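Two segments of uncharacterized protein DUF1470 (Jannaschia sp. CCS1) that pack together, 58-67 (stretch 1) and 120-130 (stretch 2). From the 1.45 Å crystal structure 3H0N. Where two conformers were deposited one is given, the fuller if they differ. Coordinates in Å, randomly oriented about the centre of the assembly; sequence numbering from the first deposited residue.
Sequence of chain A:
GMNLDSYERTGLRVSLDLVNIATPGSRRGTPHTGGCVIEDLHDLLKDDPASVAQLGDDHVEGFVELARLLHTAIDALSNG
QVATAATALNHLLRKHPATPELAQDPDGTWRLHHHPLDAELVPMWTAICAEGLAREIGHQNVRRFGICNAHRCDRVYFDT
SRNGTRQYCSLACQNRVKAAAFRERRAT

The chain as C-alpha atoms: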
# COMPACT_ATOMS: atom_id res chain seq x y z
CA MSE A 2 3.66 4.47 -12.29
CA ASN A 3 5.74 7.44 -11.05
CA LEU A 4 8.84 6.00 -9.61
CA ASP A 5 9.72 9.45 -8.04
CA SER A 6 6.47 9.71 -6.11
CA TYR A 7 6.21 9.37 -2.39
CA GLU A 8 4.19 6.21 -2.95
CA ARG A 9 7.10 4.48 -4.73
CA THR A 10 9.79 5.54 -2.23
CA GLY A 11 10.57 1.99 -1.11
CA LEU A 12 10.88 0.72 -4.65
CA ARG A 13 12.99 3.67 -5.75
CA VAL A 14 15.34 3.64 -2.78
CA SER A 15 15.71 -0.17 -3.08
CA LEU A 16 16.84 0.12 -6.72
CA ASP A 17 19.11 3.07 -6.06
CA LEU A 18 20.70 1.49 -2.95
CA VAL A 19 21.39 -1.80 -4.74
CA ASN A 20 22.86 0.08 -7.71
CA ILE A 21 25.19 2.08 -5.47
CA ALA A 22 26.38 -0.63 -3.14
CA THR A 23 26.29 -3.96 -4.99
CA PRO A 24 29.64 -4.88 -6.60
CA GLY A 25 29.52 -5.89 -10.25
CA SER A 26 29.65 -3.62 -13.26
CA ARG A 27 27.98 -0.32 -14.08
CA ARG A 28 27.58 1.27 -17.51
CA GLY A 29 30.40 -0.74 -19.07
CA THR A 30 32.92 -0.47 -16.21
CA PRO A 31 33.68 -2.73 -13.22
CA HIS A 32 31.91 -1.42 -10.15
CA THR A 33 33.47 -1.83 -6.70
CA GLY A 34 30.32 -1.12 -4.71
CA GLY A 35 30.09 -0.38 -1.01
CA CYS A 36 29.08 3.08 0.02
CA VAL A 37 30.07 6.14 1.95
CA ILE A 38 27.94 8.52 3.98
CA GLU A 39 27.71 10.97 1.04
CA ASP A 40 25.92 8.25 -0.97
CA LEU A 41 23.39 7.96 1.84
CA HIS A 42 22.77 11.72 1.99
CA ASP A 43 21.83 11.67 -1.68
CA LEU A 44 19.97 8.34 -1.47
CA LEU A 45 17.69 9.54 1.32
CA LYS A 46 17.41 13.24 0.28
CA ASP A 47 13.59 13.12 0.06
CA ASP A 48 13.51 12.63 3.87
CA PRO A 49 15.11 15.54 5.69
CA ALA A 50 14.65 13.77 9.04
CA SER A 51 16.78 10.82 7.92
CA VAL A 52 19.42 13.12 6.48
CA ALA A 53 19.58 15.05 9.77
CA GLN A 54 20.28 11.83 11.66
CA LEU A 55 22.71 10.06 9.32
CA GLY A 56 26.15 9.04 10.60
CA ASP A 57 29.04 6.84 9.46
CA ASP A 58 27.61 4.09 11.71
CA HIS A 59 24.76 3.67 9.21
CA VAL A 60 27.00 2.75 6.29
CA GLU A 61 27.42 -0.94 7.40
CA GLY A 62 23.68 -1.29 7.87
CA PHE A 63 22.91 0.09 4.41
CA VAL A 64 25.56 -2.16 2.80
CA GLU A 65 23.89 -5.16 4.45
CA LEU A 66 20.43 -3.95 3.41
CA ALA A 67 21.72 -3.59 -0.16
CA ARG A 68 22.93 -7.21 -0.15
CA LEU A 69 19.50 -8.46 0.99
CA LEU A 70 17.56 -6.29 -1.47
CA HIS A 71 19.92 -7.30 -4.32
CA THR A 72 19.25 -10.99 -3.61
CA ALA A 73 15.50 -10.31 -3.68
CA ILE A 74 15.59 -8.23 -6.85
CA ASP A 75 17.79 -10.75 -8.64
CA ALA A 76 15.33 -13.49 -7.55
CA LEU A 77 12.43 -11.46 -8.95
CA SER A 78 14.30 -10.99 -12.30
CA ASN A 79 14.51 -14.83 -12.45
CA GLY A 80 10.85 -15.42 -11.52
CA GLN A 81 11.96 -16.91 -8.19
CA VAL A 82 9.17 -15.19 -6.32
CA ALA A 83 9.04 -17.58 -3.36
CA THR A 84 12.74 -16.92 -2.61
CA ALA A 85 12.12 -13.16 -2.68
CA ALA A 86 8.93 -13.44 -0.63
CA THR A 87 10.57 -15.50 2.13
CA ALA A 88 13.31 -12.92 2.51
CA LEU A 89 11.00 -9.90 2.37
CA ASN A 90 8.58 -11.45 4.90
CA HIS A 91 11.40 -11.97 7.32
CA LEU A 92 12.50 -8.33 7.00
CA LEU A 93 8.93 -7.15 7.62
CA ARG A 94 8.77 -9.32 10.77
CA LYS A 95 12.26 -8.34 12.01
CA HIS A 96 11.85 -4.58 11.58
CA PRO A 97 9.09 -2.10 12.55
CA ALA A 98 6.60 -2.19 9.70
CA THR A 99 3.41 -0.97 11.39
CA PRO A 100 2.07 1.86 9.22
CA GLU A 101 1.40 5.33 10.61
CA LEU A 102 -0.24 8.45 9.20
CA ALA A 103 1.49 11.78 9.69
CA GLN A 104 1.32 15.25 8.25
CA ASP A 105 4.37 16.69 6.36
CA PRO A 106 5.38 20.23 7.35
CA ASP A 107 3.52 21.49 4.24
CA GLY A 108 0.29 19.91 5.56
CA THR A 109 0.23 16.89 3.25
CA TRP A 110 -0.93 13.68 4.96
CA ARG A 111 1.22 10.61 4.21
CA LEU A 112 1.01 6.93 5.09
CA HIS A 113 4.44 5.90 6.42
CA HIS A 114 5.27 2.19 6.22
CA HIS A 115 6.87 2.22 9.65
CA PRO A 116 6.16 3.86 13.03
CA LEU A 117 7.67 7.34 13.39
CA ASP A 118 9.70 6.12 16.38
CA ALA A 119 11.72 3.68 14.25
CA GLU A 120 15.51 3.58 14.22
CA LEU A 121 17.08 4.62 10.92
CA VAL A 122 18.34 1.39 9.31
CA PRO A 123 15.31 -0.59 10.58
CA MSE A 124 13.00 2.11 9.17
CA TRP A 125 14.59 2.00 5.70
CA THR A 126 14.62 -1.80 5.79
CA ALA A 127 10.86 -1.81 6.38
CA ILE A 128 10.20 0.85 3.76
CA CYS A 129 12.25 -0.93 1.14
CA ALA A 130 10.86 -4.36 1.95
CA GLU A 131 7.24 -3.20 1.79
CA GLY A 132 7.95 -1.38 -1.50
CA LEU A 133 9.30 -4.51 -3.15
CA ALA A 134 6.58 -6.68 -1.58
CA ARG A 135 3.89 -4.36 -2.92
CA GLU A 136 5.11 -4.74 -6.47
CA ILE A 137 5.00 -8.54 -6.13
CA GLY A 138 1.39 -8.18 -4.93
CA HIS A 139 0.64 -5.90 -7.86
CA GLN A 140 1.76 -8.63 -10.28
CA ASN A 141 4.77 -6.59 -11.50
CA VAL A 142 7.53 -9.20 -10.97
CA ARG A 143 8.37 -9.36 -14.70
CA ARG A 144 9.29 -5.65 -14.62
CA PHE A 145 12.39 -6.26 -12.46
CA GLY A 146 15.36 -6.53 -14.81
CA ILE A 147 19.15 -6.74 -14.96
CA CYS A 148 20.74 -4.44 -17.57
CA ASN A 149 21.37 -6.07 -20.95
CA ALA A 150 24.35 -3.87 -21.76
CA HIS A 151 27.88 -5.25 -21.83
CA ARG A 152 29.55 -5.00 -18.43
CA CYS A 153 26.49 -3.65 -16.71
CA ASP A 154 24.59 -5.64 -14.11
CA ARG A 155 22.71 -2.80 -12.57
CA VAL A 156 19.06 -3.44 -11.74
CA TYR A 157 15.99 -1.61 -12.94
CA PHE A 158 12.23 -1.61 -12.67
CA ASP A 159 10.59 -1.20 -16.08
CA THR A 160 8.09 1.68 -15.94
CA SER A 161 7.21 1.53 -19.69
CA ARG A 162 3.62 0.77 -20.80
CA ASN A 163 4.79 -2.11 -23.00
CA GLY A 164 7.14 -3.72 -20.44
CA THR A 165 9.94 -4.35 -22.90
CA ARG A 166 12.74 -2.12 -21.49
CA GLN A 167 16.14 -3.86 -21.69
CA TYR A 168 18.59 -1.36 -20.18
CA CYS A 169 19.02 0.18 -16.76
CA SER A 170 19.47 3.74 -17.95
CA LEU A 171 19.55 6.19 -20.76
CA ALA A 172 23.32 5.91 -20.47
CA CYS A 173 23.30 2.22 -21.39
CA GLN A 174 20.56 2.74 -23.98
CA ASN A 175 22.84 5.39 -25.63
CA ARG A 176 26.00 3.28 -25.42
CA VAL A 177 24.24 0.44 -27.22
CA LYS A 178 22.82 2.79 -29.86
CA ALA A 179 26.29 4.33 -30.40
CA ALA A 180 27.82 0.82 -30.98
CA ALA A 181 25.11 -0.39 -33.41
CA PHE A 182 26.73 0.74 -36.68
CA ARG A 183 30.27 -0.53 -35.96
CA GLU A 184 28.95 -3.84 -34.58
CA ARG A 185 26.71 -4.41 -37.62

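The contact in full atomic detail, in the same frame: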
# COMPACT_ATOMS: atom_id res chain seq x y z
N ASP A 58 28.07 5.39 11.16
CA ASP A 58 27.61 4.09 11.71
C ASP A 58 26.50 3.44 10.88
O ASP A 58 26.29 2.23 10.96
CB ASP A 58 27.16 4.23 13.15
CG ASP A 58 26.10 5.32 13.35
OD1 ASP A 58 26.36 6.50 13.00
OD2 ASP A 58 25.05 4.99 13.93
N HIS A 59 25.82 4.21 10.04
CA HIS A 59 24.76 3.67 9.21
C HIS A 59 25.25 3.02 7.95
O HIS A 59 24.50 2.27 7.29
CB HIS A 59 23.76 4.78 8.85
CG HIS A 59 23.08 5.32 10.05
ND1 HIS A 59 23.08 6.66 10.38
CD2 HIS A 59 22.45 4.67 11.05
CE1 HIS A 59 22.43 6.80 11.53
NE2 HIS A 59 22.05 5.61 11.96
N VAL A 60 26.50 3.27 7.56
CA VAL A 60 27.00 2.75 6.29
C VAL A 60 26.93 1.21 6.29
O VAL A 60 26.38 0.63 5.34
CB VAL A 60 28.43 3.23 6.03
CG1 VAL A 60 29.08 2.42 4.88
CG2 VAL A 60 28.42 4.74 5.75
N GLU A 61 27.42 0.55 7.35
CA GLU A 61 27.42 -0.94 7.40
C GLU A 61 26.01 -1.48 7.28
O GLU A 61 25.77 -2.46 6.55
CB GLU A 61 28.10 -1.46 8.66
CG GLU A 61 28.15 -2.99 8.72
CD GLU A 61 28.92 -3.50 9.95
OE1 GLU A 61 30.16 -3.37 9.96
OE2 GLU A 61 28.28 -4.02 10.90
N GLY A 62 25.05 -0.84 7.94
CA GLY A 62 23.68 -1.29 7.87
C GLY A 62 23.10 -1.17 6.47
O GLY A 62 22.35 -2.06 6.01
N PHE A 63 23.38 -0.06 5.78
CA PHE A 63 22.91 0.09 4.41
C PHE A 63 23.61 -0.87 3.42
O PHE A 63 22.96 -1.32 2.49
CB PHE A 63 22.98 1.56 3.98
CG PHE A 63 21.82 2.35 4.42
CD1 PHE A 63 20.64 2.35 3.69
CD2 PHE A 63 21.86 3.07 5.59
CE1 PHE A 63 19.53 3.09 4.13
CE2 PHE A 63 20.76 3.80 6.01
CZ PHE A 63 19.61 3.79 5.25
N VAL A 64 24.88 -1.14 3.64
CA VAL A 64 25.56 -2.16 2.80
C VAL A 64 24.89 -3.52 2.97
O VAL A 64 24.65 -4.23 1.98
CB VAL A 64 27.09 -2.18 3.10
CG1 VAL A 64 27.77 -3.44 2.45
CG2 VAL A 64 27.71 -0.89 2.57
N GLU A 65 24.57 -3.90 4.21
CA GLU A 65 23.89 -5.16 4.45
C GLU A 65 22.49 -5.17 3.86
O GLU A 65 22.06 -6.16 3.24
CB GLU A 65 23.84 -5.47 5.93
CG GLU A 65 23.11 -6.77 6.30
CD GLU A 65 23.65 -8.09 5.69
OE1 GLU A 65 24.71 -8.13 5.01
OE2 GLU A 65 22.97 -9.13 5.93
N LEU A 66 21.77 -4.07 4.02
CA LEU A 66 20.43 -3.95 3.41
C LEU A 66 20.52 -4.13 1.90
O LEU A 66 19.73 -4.85 1.30
CB LEU A 66 19.78 -2.61 3.78
CG LEU A 66 18.42 -2.37 3.17
CD1 LEU A 66 17.40 -3.47 3.52
CD2 LEU A 66 17.91 -0.98 3.60
N ALA A 67 21.51 -3.47 1.28
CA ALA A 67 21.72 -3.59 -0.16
C ALA A 67 21.91 -5.04 -0.59
O ALA A 67 21.38 -5.45 -1.62
CB ALA A 67 22.89 -2.76 -0.60
N GLU A 120 14.12 3.33 14.44
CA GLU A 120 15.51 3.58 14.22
C GLU A 120 15.75 3.60 12.70
O GLU A 120 14.95 3.12 11.91
CB GLU A 120 16.36 2.51 14.90
CG GLU A 120 16.09 2.31 16.43
CD GLU A 120 16.37 3.54 17.30
OE1 GLU A 120 16.97 4.53 16.82
OE2 GLU A 120 16.01 3.50 18.49
N LEU A 121 16.87 4.17 12.30
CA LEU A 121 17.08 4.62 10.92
C LEU A 121 17.26 3.47 9.91
O LEU A 121 16.59 3.44 8.89
CB LEU A 121 18.26 5.62 10.86
CG LEU A 121 18.44 6.40 9.55
CD1 LEU A 121 19.09 7.77 9.78
CD2 LEU A 121 19.26 5.60 8.56
N VAL A 122 18.18 2.55 10.17
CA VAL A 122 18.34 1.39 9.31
C VAL A 122 17.12 0.44 9.37
O VAL A 122 16.63 0.00 8.32
CB VAL A 122 19.69 0.67 9.53
CG1 VAL A 122 19.74 -0.67 8.76
CG2 VAL A 122 20.82 1.56 9.09
N PRO A 123 16.57 0.17 10.56
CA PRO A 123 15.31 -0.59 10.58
C PRO A 123 14.16 0.07 9.81
O PRO A 123 13.41 -0.62 9.13
CB PRO A 123 15.01 -0.70 12.07
CG PRO A 123 16.36 -0.76 12.69
CD PRO A 123 17.16 0.27 11.92
N MSE A 124 14.04 1.39 9.90
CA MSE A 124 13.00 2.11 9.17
C MSE A 124 13.14 1.89 7.66
O MSE A 124 12.17 1.56 6.97
CB MSE A 124 13.02 3.62 9.46
CG MSE A 124 12.32 4.50 8.42
SE MSE A 124 12.72 6.38 8.82
CE MSE A 124 12.00 7.26 7.28
N TRP A 125 14.35 2.13 7.15
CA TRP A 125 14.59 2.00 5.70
C TRP A 125 14.49 0.56 5.24
O TRP A 125 14.01 0.32 4.14
CB TRP A 125 15.88 2.72 5.29
CG TRP A 125 15.65 4.19 5.24
CD1 TRP A 125 16.00 5.11 6.15
CD2 TRP A 125 14.86 4.86 4.26
NE1 TRP A 125 15.52 6.36 5.78
CE2 TRP A 125 14.80 6.22 4.63
CE3 TRP A 125 14.20 4.45 3.10
CZ2 TRP A 125 14.09 7.17 3.87
CZ3 TRP A 125 13.50 5.39 2.37
CH2 TRP A 125 13.45 6.72 2.75
N THR A 126 14.84 -0.40 6.09
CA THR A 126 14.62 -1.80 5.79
C THR A 126 13.15 -2.08 5.60
O THR A 126 12.76 -2.73 4.62
CB THR A 126 15.23 -2.71 6.87
OG1 THR A 126 16.63 -2.45 6.96
CG2 THR A 126 15.02 -4.17 6.50
N ALA A 127 12.30 -1.61 6.51
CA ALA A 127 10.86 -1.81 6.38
C ALA A 127 10.28 -1.13 5.17
O ALA A 127 9.41 -1.71 4.49
CB ALA A 127 10.15 -1.30 7.67
N ILE A 128 10.71 0.10 4.90
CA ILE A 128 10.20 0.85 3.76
C ILE A 128 10.54 0.13 2.46
O ILE A 128 9.69 -0.05 1.57
CB ILE A 128 10.77 2.26 3.74
CG1 ILE A 128 10.18 3.09 4.92
CG2 ILE A 128 10.42 3.01 2.44
CD1 ILE A 128 10.89 4.43 5.14
N CYS A 129 11.79 -0.27 2.36
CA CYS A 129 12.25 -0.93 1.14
C CYS A 129 11.58 -2.28 0.96
O CYS A 129 11.13 -2.61 -0.15
CB CYS A 129 13.77 -1.09 1.14
SG CYS A 129 14.65 0.49 0.92
N ALA A 130 11.48 -3.04 2.04
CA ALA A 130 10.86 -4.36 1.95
C ALA A 130 9.41 -4.29 1.53
O ALA A 130 8.94 -5.04 0.70
CB ALA A 130 11.00 -5.19 3.28

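The helices of stretches 58-67 and 121-130 run side by side with their N-to-C directions 22° apart. Their axes come within 9.9 Å. No hydrogen bond crosses between them; the contact is one of shape, burying 410 Å² in total.

The closest backbone approach is at Gly-62, whose CA lies 6.1 Å from Val-122 CA. Gly-62 has no side chain, and this leaves a hollow. Val-122 fills it. An ideal CB on Gly-62 would sit 2.9 Å from Val-122 CG2, a clash, so glycine suits this place. Val-122 CG1 also rests 4.0 Å from Gly-62 O. The short, branched valine spreads its two methyls along the helix: Val-122 CG2 lies 4.0 Å from His-59 CD2 and 3.8 Å from Phe-63 CE2.

Leu-121 is the second bump. It lies against both rings of the first helix. Leu-121 CD1 is over one face of His-59, 3.9 Å from His-59 CE1, and Leu-121 CD2 makes a CH-pi contact with the same ring. Leu-121 CD2 also meets the edge of Phe-63, 3.5 Å from Phe-63 CE2.

The Phe-63 CA-to-CB bond points sideways, but the flat ring brings its end nearer the second helix. There Phe-63 CE1 lies 3.8 Å from Trp-125 CB. The Phe-63 ring and the Trp-125 five-membered ring are inclined at 47°, with centroids 5.8 Å apart. The end of the Trp-125 side chain leads away, and its NE1 is hydrogen-bonded elsewhere in the structure.

One turn on, Leu-66 points toward the second helix and has the largest covered area, 78 Å². Its forked end reaches Thr-126 and Cys-129: Leu-66 CD1 is 3.7 Å from Thr-126 OG1, and Leu-66 CD2 is 4.5 Å from Cys-129 SG. Thr-126 OG1 donates a hydrogen bond to Val-122 O (2.8 Å), so its polar group is satisfied within its own helix beside the apolar leucine.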